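Local coordinates for protein glutathione S-transferase delta (Bombyx mori, PDB 3VK9) that probably catalyses the conjugation of glutathione to electrophilic compounds as a homodimeric delta-class glutathione transferase, at residues D4-P9 and N29-D34; R15-T20 and A69-L74; K141-Q146 and A179-W184. All coordinates share one frame; numbering follows the deposited sequence.

Contact 1 of 3, residues D4-P9 and N29-D34; sequences DLYYVP and NLKLVD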
loop_
_atom_site.group_PDB
_atom_site.type_symbol
_atom_site.label_atom_id
_atom_site.label_comp_id
_atom_site.label_asym_id
_atom_site.label_seq_id
_atom_site.Cartn_x
_atom_site.Cartn_y
_atom_site.Cartn_z
ATOM N N ASP A 4 16.139 6.251 -15.350
ATOM C CA ASP A 4 15.006 6.118 -16.272
ATOM C C ASP A 4 13.672 5.959 -15.550
ATOM O O ASP A 4 13.595 5.275 -14.537
ATOM C CB ASP A 4 15.215 4.918 -17.205
ATOM C CG ASP A 4 16.473 5.041 -18.050
ATOM O OD1 ASP A 4 16.985 3.988 -18.494
ATOM O OD2 ASP A 4 16.953 6.183 -18.254
ATOM N N LEU A 5 12.634 6.599 -16.077
ATOM C CA LEU A 5 11.269 6.367 -15.616
ATOM C C LEU A 5 10.390 5.942 -16.789
ATOM O O LEU A 5 10.123 6.731 -17.689
ATOM C CB LEU A 5 10.683 7.620 -14.965
ATOM C CG LEU A 5 9.302 7.395 -14.342
ATOM C CD1 LEU A 5 9.446 6.590 -13.062
ATOM C CD2 LEU A 5 8.543 8.703 -14.061
ATOM N N TYR A 6 9.960 4.688 -16.782
ATOM C CA TYR A 6 8.933 4.212 -17.712
ATOM C C TYR A 6 7.547 4.573 -17.193
ATOM O O TYR A 6 7.214 4.243 -16.065
ATOM C CB TYR A 6 9.051 2.704 -17.882
ATOM C CG TYR A 6 10.376 2.306 -18.473
ATOM C CD1 TYR A 6 11.496 2.147 -17.664
ATOM C CD2 TYR A 6 10.518 2.116 -19.844
ATOM C CE1 TYR A 6 12.725 1.788 -18.202
ATOM C CE2 TYR A 6 11.750 1.766 -20.391
ATOM C CZ TYR A 6 12.847 1.602 -19.563
ATOM O OH TYR A 6 14.075 1.250 -20.098
ATOM N N TYR A 7 6.743 5.232 -18.030
ATOM C CA TYR A 7 5.465 5.778 -17.609
ATOM C C TYR A 7 4.497 5.994 -18.786
ATOM O O TYR A 7 4.877 5.893 -19.961
ATOM C CB TYR A 7 5.709 7.149 -16.948
ATOM C CG TYR A 7 5.828 8.256 -17.977
ATOM C CD1 TYR A 7 6.855 8.246 -18.914
ATOM C CD2 TYR A 7 4.892 9.284 -18.035
ATOM C CE1 TYR A 7 6.952 9.243 -19.886
ATOM C CE2 TYR A 7 4.987 10.291 -18.998
ATOM C CZ TYR A 7 6.018 10.259 -19.915
ATOM O OH TYR A 7 6.110 11.247 -20.860
ATOM N N VAL A 8 3.245 6.292 -18.445
ATOM C CA VAL A 8 2.308 6.948 -19.351
ATOM C C VAL A 8 1.728 8.105 -18.548
ATOM O O VAL A 8 1.576 7.990 -17.334
ATOM C CB VAL A 8 1.164 6.015 -19.831
ATOM C CG1 VAL A 8 1.695 4.952 -20.769
ATOM C CG2 VAL A 8 0.457 5.380 -18.659
ATOM N N PRO A 9 1.422 9.227 -19.214
ATOM C CA PRO A 9 0.976 10.428 -18.492
ATOM C C PRO A 9 -0.396 10.298 -17.826
ATOM O O PRO A 9 -0.633 10.988 -16.844
ATOM C CB PRO A 9 0.948 11.509 -19.584
ATOM C CG PRO A 9 0.817 10.765 -20.851
ATOM C CD PRO A 9 1.563 9.473 -20.659
ATOM N N ASN A 29 15.019 10.596 -16.920
ATOM C CA ASN A 29 14.885 10.288 -18.325
ATOM C C ASN A 29 13.534 9.623 -18.541
ATOM O O ASN A 29 13.357 8.453 -18.223
ATOM C CB ASN A 29 16.007 9.363 -18.771
ATOM C CG ASN A 29 15.920 9.015 -20.241
ATOM O OD1 ASN A 29 15.499 9.838 -21.058
ATOM N ND2 ASN A 29 16.314 7.789 -20.588
ATOM N N LEU A 30 12.574 10.372 -19.069
ATOM C CA LEU A 30 11.220 9.848 -19.206
ATOM C C LEU A 30 11.129 8.957 -20.416
ATOM O O LEU A 30 11.546 9.336 -21.499
ATOM C CB LEU A 30 10.210 10.980 -19.334
ATOM C CG LEU A 30 10.128 11.936 -18.148
ATOM C CD1 LEU A 30 9.023 12.961 -18.387
ATOM C CD2 LEU A 30 9.917 11.179 -16.832
ATOM N N LYS A 31 10.585 7.766 -20.229
ATOM C CA LYS A 31 10.443 6.821 -21.326
ATOM C C LYS A 31 8.996 6.372 -21.452
ATOM O O LYS A 31 8.519 5.537 -20.682
ATOM C CB LYS A 31 11.353 5.622 -21.105
ATOM C CG LYS A 31 12.822 6.019 -21.049
ATOM C CD LYS A 31 13.717 4.790 -20.976
ATOM C CE LYS A 31 13.922 4.185 -22.367
ATOM N NZ LYS A 31 14.660 2.879 -22.331
ATOM N N LEU A 32 8.307 6.934 -22.438
ATOM C CA LEU A 32 6.895 6.660 -22.637
ATOM C C LEU A 32 6.721 5.187 -22.962
ATOM O O LEU A 32 7.432 4.670 -23.804
ATOM C CB LEU A 32 6.390 7.505 -23.795
ATOM C CG LEU A 32 4.877 7.551 -23.956
ATOM C CD1 LEU A 32 4.290 8.191 -22.718
ATOM C CD2 LEU A 32 4.517 8.348 -25.209
ATOM N N VAL A 33 5.815 4.489 -22.280
ATOM C CA VAL A 33 5.516 3.124 -22.702
ATOM C C VAL A 33 4.162 2.978 -23.405
ATOM O O VAL A 33 3.155 3.554 -22.991
ATOM C CB VAL A 33 5.718 2.016 -21.616
ATOM C CG1 VAL A 33 6.471 2.525 -20.412
ATOM C CG2 VAL A 33 4.405 1.360 -21.251
ATOM N N ASP A 34 4.170 2.209 -24.491
ATOM C CA ASP A 34 2.977 1.975 -25.292
ATOM C C ASP A 34 2.080 0.916 -24.634
ATOM O O ASP A 34 1.976 -0.214 -25.120
ATOM C CB ASP A 34 3.399 1.541 -26.702
ATOM C CG ASP A 34 2.246 1.549 -27.686
ATOM O OD1 ASP A 34 2.474 1.187 -28.858
ATOM O OD2 ASP A 34 1.117 1.906 -27.280
#
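Leu5 and Leu30 pair across two neighbouring parallel strands, 4-7 and 29-32. With helix 12-24 between them in sequence, these strands form the first beta-alpha-beta unit of the thioredoxin-like domain. Strand 29-32 is an edge strand of the sheet within this chain, and the far side of strand 4-7 pairs with strand 56-59.

The backbone bonds alternate as in a regular parallel ladder. Leu5 N donates to Asn29 O, and Leu5 O accepts from Lys31 N at 2.8 Å. Tyr7 continues the pattern: its N reaches Lys31 O at a longer 3.2 Å, and its O takes the N-H of Val33.

Polar side chains meet on the face that carries Asp4, Tyr6, Asn29 and Lys31. Asn29 ND2 gives a nearly straight bond (165°) to Asp4 OD2 at 2.9 Å. It comes from above the carboxylate plane, and the two flat groups are turned 68° apart. Lys31 runs alongside Tyr6. Its chain bends at chi3 (81°), which brings NZ to Tyr6 OH at 2.8 Å.

Apolar contacts form on both faces. Lys31 CB sits over one face of the Tyr6 ring, 4.2 Å from the centroid, and Val33 CG1 lies at the ring edge. On the other face of the sheet, Leu32 CD1 lies over the Tyr7 ring and also touches Pro9 CD at 3.6 Å. Leu5 CD2 meets Leu30 CD2 at 4.0 Å, side by side, on the face packed against helix 12-24.

The lysine thus serves Tyr6 twice, with its aliphatic part on the ring and its ammonium on the hydroxyl. Asp4 OD1 lies 4.6 Å from Lys31 NZ, so the two charges probably attract without forming a direct salt bridge.

Contact 2 of 3, residues R15-T20 and A69-L74; sequences RAVLLT and AIITYL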
loop_
_atom_site.group_PDB
_atom_site.type_symbol
_atom_site.label_atom_id
_atom_site.label_comp_id
_atom_site.label_asym_id
_atom_site.label_seq_id
_atom_site.Cartn_x
_atom_site.Cartn_y
_atom_site.Cartn_z
ATOM N N ARG A 15 1.810 9.905 -12.391
ATOM C CA ARG A 15 1.732 11.319 -12.053
ATOM C C ARG A 15 2.246 11.606 -10.634
ATOM O O ARG A 15 2.761 12.685 -10.360
ATOM C CB ARG A 15 0.297 11.842 -12.259
ATOM C CG ARG A 15 -0.102 11.886 -13.753
ATOM C CD ARG A 15 -1.499 12.462 -13.999
ATOM N NE ARG A 15 -2.518 11.420 -14.062
ATOM C CZ ARG A 15 -3.487 11.261 -13.173
ATOM N NH1 ARG A 15 -3.591 12.090 -12.129
ATOM N NH2 ARG A 15 -4.371 10.285 -13.337
ATOM N N ALA A 16 2.080 10.653 -9.725
ATOM C CA ALA A 16 2.626 10.799 -8.377
ATOM C C ALA A 16 4.139 10.983 -8.460
ATOM O O ALA A 16 4.727 11.849 -7.794
ATOM C CB ALA A 16 2.286 9.587 -7.525
ATOM N N VAL A 17 4.767 10.181 -9.308
ATOM C CA VAL A 17 6.206 10.273 -9.477
ATOM C C VAL A 17 6.619 11.546 -10.227
ATOM O O VAL A 17 7.612 12.176 -9.874
ATOM C CB VAL A 17 6.767 9.006 -10.170
ATOM C CG1 VAL A 17 8.245 9.128 -10.358
ATOM C CG2 VAL A 17 6.406 7.762 -9.348
ATOM N N LEU A 18 5.882 11.917 -11.269
ATOM C CA LEU A 18 6.195 13.158 -11.977
ATOM C C LEU A 18 6.124 14.343 -11.009
ATOM O O LEU A 18 7.001 15.185 -10.991
ATOM C CB LEU A 18 5.277 13.352 -13.190
ATOM C CG LEU A 18 5.509 12.263 -14.243
ATOM C CD1 LEU A 18 4.408 12.242 -15.315
ATOM C CD2 LEU A 18 6.890 12.436 -14.858
ATOM N N LEU A 19 5.096 14.374 -10.170
ATOM C CA LEU A 19 4.990 15.405 -9.140
ATOM C C LEU A 19 6.185 15.446 -8.175
ATOM O O LEU A 19 6.711 16.519 -7.857
ATOM C CB LEU A 19 3.693 15.223 -8.350
ATOM C CG LEU A 19 2.398 15.607 -9.082
ATOM C CD1 LEU A 19 1.170 15.062 -8.343
ATOM C CD2 LEU A 19 2.312 17.093 -9.283
ATOM N N THR A 20 6.593 14.275 -7.700
ATOM C CA THR A 20 7.678 14.177 -6.737
ATOM C C THR A 20 8.975 14.633 -7.391
ATOM O O THR A 20 9.781 15.316 -6.768
ATOM C CB THR A 20 7.814 12.746 -6.195
ATOM O OG1 THR A 20 6.618 12.384 -5.479
ATOM C CG2 THR A 20 9.035 12.631 -5.254
ATOM N N ALA A 69 6.717 3.461 -3.410
ATOM C CA ALA A 69 8.115 3.201 -3.061
ATOM C C ALA A 69 9.092 4.095 -3.851
ATOM O O ALA A 69 10.163 4.446 -3.349
ATOM C CB ALA A 69 8.465 1.724 -3.267
ATOM N N ILE A 70 8.737 4.430 -5.093
ATOM C CA ILE A 70 9.598 5.271 -5.926
ATOM C C ILE A 70 9.692 6.691 -5.349
ATOM O O ILE A 70 10.782 7.283 -5.272
ATOM C CB ILE A 70 9.063 5.374 -7.375
ATOM C CG1 ILE A 70 9.154 4.031 -8.102
ATOM C CG2 ILE A 70 9.792 6.509 -8.137
ATOM C CD1 ILE A 70 8.365 3.965 -9.454
ATOM N N ILE A 71 8.553 7.255 -4.960
ATOM C CA ILE A 71 8.554 8.638 -4.494
ATOM C C ILE A 71 9.318 8.789 -3.182
ATOM O O ILE A 71 10.010 9.785 -2.977
ATOM C CB ILE A 71 7.122 9.262 -4.398
ATOM C CG1 ILE A 71 6.291 8.573 -3.310
ATOM C CG2 ILE A 71 6.420 9.203 -5.762
ATOM C CD1 ILE A 71 4.806 8.944 -3.300
ATOM N N THR A 72 9.210 7.813 -2.292
ATOM C CA THR A 72 9.985 7.906 -1.057
ATOM C C THR A 72 11.457 7.626 -1.369
ATOM O O THR A 72 12.339 8.246 -0.776
ATOM C CB THR A 72 9.455 6.999 0.059
ATOM O OG1 THR A 72 9.544 5.623 -0.339
ATOM C CG2 THR A 72 7.987 7.345 0.407
ATOM N N TYR A 73 11.723 6.719 -2.316
ATOM C CA TYR A 73 13.103 6.475 -2.755
ATOM C C TYR A 73 13.817 7.731 -3.302
ATOM O O TYR A 73 14.977 7.971 -2.994
ATOM C CB TYR A 73 13.156 5.388 -3.826
ATOM C CG TYR A 73 14.528 5.209 -4.465
ATOM C CD1 TYR A 73 15.587 4.642 -3.747
ATOM C CD2 TYR A 73 14.765 5.580 -5.794
ATOM C CE1 TYR A 73 16.839 4.439 -4.326
ATOM C CE2 TYR A 73 16.046 5.384 -6.395
ATOM C CZ TYR A 73 17.066 4.817 -5.646
ATOM O OH TYR A 73 18.317 4.605 -6.192
ATOM N N LEU A 74 13.117 8.512 -4.123
ATOM C CA LEU A 74 13.666 9.752 -4.685
ATOM C C LEU A 74 14.095 10.749 -3.611
ATOM O O LEU A 74 15.154 11.378 -3.725
ATOM C CB LEU A 74 12.670 10.408 -5.661
ATOM C CG LEU A 74 12.381 9.580 -6.924
ATOM C CD1 LEU A 74 11.311 10.245 -7.781
ATOM C CD2 LEU A 74 13.653 9.337 -7.738
#
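Thr20 of helix 12-24 packs against Ile71 of helix 67-78. The axes of segments 15-20 and 69-74 run 11° from parallel and 9.3 Å apart, on one side of the sheet in the thioredoxin-like domain. Ile71 CB lies 3.3 Å from Thr20 OG1 and 4.0 Å from Thr20 CG2. From there the branch methyl CG2 points at helix 12-24, anti to its own carbonyl carbon. It is wedged among three residues: Thr20 OG1 at 3.2 Å, Ala16 O at 3.7 Å and Val17 CG2 at 3.9 Å. The CG1 branch takes the position between the backbone N and the carbonyl carbon (chi1 66°), and CD1 runs on from it in an extended chain (chi2 -170°). The side chain also touches Val156 and Ser160 of helix 156-167. Val17 reaches Ile70 CG2 with both methyls, and Leu74 CD1 meets Val17 CG1 and Thr20 CG2. An alanine in place of Thr20 would probably open a gap beside Ile71 CG2 and Leu74 CD1 and deprive Ala16 O of its second donor. Ala16 O accepts from Thr20 N and, from the opposite face of its plane, from Thr20 OG1 at 3.0 Å.

Contact 3 of 3, residues K141-Q146 and A179-W184; sequences KFLEGQ and ANVKRW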
loop_
_atom_site.group_PDB
_atom_site.type_symbol
_atom_site.label_atom_id
_atom_site.label_comp_id
_atom_site.label_asym_id
_atom_site.label_seq_id
_atom_site.Cartn_x
_atom_site.Cartn_y
_atom_site.Cartn_z
ATOM N N LYS A 141 -11.847 13.981 6.976
ATOM C CA LYS A 141 -11.547 14.012 8.410
ATOM C C LYS A 141 -10.060 14.254 8.656
ATOM O O LYS A 141 -9.700 15.110 9.471
ATOM C CB LYS A 141 -11.996 12.728 9.112
ATOM C CG LYS A 141 -12.762 12.955 10.423
ATOM C CD LYS A 141 -11.943 13.748 11.431
ATOM C CE LYS A 141 -12.520 13.660 12.844
ATOM N NZ LYS A 141 -13.701 14.558 13.064
ATOM N N PHE A 142 -9.200 13.515 7.946
ATOM C CA PHE A 142 -7.749 13.694 8.038
ATOM C C PHE A 142 -7.361 15.161 7.854
ATOM O O PHE A 142 -6.372 15.627 8.412
ATOM C CB PHE A 142 -7.016 12.872 6.967
ATOM C CG PHE A 142 -7.295 11.393 7.025
ATOM C CD1 PHE A 142 -7.756 10.797 8.195
ATOM C CD2 PHE A 142 -7.113 10.603 5.907
ATOM C CE1 PHE A 142 -8.025 9.436 8.233
ATOM C CE2 PHE A 142 -7.378 9.245 5.946
ATOM C CZ PHE A 142 -7.838 8.665 7.115
ATOM N N LEU A 143 -8.155 15.875 7.062
ATOM C CA LEU A 143 -7.843 17.235 6.650
ATOM C C LEU A 143 -8.495 18.278 7.563
ATOM O O LEU A 143 -8.290 19.485 7.393
ATOM C CB LEU A 143 -8.280 17.434 5.188
ATOM C CG LEU A 143 -7.352 16.729 4.198
ATOM C CD1 LEU A 143 -7.929 16.748 2.766
ATOM C CD2 LEU A 143 -5.961 17.366 4.261
ATOM N N GLU A 144 -9.267 17.819 8.544
ATOM C CA GLU A 144 -9.931 18.757 9.445
ATOM C C GLU A 144 -8.898 19.529 10.261
ATOM O O GLU A 144 -8.105 18.960 10.999
ATOM C CB GLU A 144 -10.968 18.064 10.341
ATOM C CG GLU A 144 -11.692 19.013 11.320
ATOM C CD GLU A 144 -12.658 19.984 10.640
ATOM O OE1 GLU A 144 -13.313 19.599 9.639
ATOM O OE2 GLU A 144 -12.773 21.137 11.117
ATOM N N GLY A 145 -8.907 20.848 10.094
ATOM C CA GLY A 145 -7.945 21.710 10.757
ATOM C C GLY A 145 -6.522 21.590 10.236
ATOM O O GLY A 145 -5.585 22.016 10.905
ATOM N N GLN A 146 -6.356 21.003 9.051
ATOM C CA GLN A 146 -5.025 20.776 8.480
ATOM C C GLN A 146 -4.870 21.305 7.055
ATOM O O GLN A 146 -5.726 21.079 6.199
ATOM C CB GLN A 146 -4.724 19.275 8.495
ATOM C CG GLN A 146 -4.781 18.694 9.892
ATOM C CD GLN A 146 -3.499 18.932 10.662
ATOM O OE1 GLN A 146 -2.400 18.816 10.113
ATOM N NE2 GLN A 146 -3.632 19.258 11.942
ATOM N N ALA A 179 -15.725 19.588 1.955
ATOM C CA ALA A 179 -15.150 20.926 2.080
ATOM C C ALA A 179 -13.648 20.934 2.355
ATOM O O ALA A 179 -12.894 21.694 1.725
ATOM C CB ALA A 179 -15.916 21.747 3.147
ATOM N N ASN A 180 -13.200 20.099 3.290
ATOM C CA ASN A 180 -11.764 20.032 3.561
ATOM C C ASN A 180 -10.975 19.474 2.379
ATOM O O ASN A 180 -9.879 19.961 2.065
ATOM C CB ASN A 180 -11.475 19.210 4.808
ATOM C CG ASN A 180 -12.099 19.802 6.041
ATOM O OD1 ASN A 180 -12.232 21.021 6.149
ATOM N ND2 ASN A 180 -12.495 18.943 6.984
ATOM N N VAL A 181 -11.520 18.440 1.736
ATOM C CA VAL A 181 -10.886 17.880 0.548
ATOM C C VAL A 181 -10.767 18.977 -0.525
ATOM O O VAL A 181 -9.703 19.165 -1.125
ATOM C CB VAL A 181 -11.648 16.648 -0.010
ATOM C CG1 VAL A 181 -11.009 16.176 -1.314
ATOM C CG2 VAL A 181 -11.678 15.482 1.032
ATOM N N LYS A 182 -11.858 19.713 -0.740
ATOM C CA LYS A 182 -11.876 20.786 -1.742
ATOM C C LYS A 182 -10.776 21.815 -1.449
ATOM O O LYS A 182 -10.027 22.196 -2.346
ATOM C CB LYS A 182 -13.255 21.446 -1.776
ATOM C CG LYS A 182 -13.423 22.576 -2.816
ATOM C CD LYS A 182 -14.811 23.178 -2.707
ATOM C CE LYS A 182 -14.989 24.383 -3.615
ATOM N NZ LYS A 182 -16.438 24.662 -3.835
ATOM N N ARG A 183 -10.677 22.247 -0.186
ATOM C CA ARG A 183 -9.663 23.213 0.246
ATOM C C ARG A 183 -8.245 22.698 -0.026
ATOM O O ARG A 183 -7.424 23.366 -0.658
ATOM C CB ARG A 183 -9.831 23.532 1.739
ATOM C CG ARG A 183 -8.715 24.393 2.299
ATOM C CD ARG A 183 -8.884 24.727 3.793
ATOM N NE ARG A 183 -9.242 23.585 4.647
ATOM C CZ ARG A 183 -8.422 22.592 4.995
ATOM N NH1 ARG A 183 -7.176 22.547 4.536
ATOM N NH2 ARG A 183 -8.856 21.621 5.790
ATOM N N TRP A 184 -7.972 21.499 0.456
ATOM C CA TRP A 184 -6.681 20.835 0.234
ATOM C C TRP A 184 -6.338 20.678 -1.259
ATOM O O TRP A 184 -5.230 21.001 -1.691
ATOM C CB TRP A 184 -6.686 19.486 0.965
ATOM C CG TRP A 184 -5.627 18.528 0.538
ATOM C CD1 TRP A 184 -4.345 18.454 1.013
ATOM C CD2 TRP A 184 -5.755 17.502 -0.442
ATOM N NE1 TRP A 184 -3.669 17.436 0.381
ATOM C CE2 TRP A 184 -4.513 16.832 -0.515
ATOM C CE3 TRP A 184 -6.802 17.074 -1.266
ATOM C CZ2 TRP A 184 -4.286 15.761 -1.391
ATOM C CZ3 TRP A 184 -6.583 16.009 -2.124
ATOM C CH2 TRP A 184 -5.331 15.366 -2.186
HETATM O O HOH W 1 -10.896 22.307 8.283
#
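Arg183 reaches from helix 179-191 to the turn that follows helix 126-142 and grips two of its carbonyls. NH2 donates to Leu143 O at 2.7 Å, nearly in the guanidinium plane, though the bond is bent (134°). NH1 donates to Gln146 O, also at 2.7 Å. These carbonyls belong to the first and last residues of a type II beta turn. Leu143 O also takes the turn's own N-H from Gln146, which comes from the opposite face of the carbonyl plane.

Beside the arginine, Asn180 ND2 gives a nearly straight bond (163°) to Glu144 OE1 at 2.9 Å, approaching from above the carboxylate plane. This holds for one of two conformers of Glu144, so the bond may not be constant. In that conformer a bend at chi2 (70°) turns the carboxylate back to the amide. Next to these polar groups Leu143 points at the helix. Its CB touches Asn180 CB at 3.7 Å, and its CD1 lies 3.5 Å from Trp184 CB. CD2 meets Trp184 CD1 at 3.8 Å.

A second shell positions these groups. A water accepts from Gly145 N and donates to Asn180 OD1 at 2.8 Å, linking the turn to the helix. Asn180 ND2 is shared with Asp140 O, and Asp140 OD1 takes the N-H of Val181 near the start of helix 179-191. Trp184 NE1 is held by Asp158, and its ring packs on helix 156-167.

The contact therefore joins the turn after helix 126-142 to the first turns of helix 179-191 in the all-helical C-terminal domain. The positive guanidinium would probably polarise the two turn carbonyls and strengthen them as acceptors. Leu143 and Trp184 supply an apolar patch beside them.

From the N terminus, strand 4-7 leads into helix 12-24 and then strand 29-32, where contact 1 closes the first loop. Contact 2 opens within that loop, at 15-20, and closes beyond it, at 69-74, so the two cross along the chain. They also touch in space: Leu5 packs on Val17, and both Leu30 and Tyr7 on Leu18. Together they tie the sheet and two helices on one side of it into the N-terminal domain. Contact 3 comes later, in series with both. It closes a loop within the helical C-terminal domain, and its centre lies about 33 Å from that of contact 1 and about 23 Å from that of contact 2.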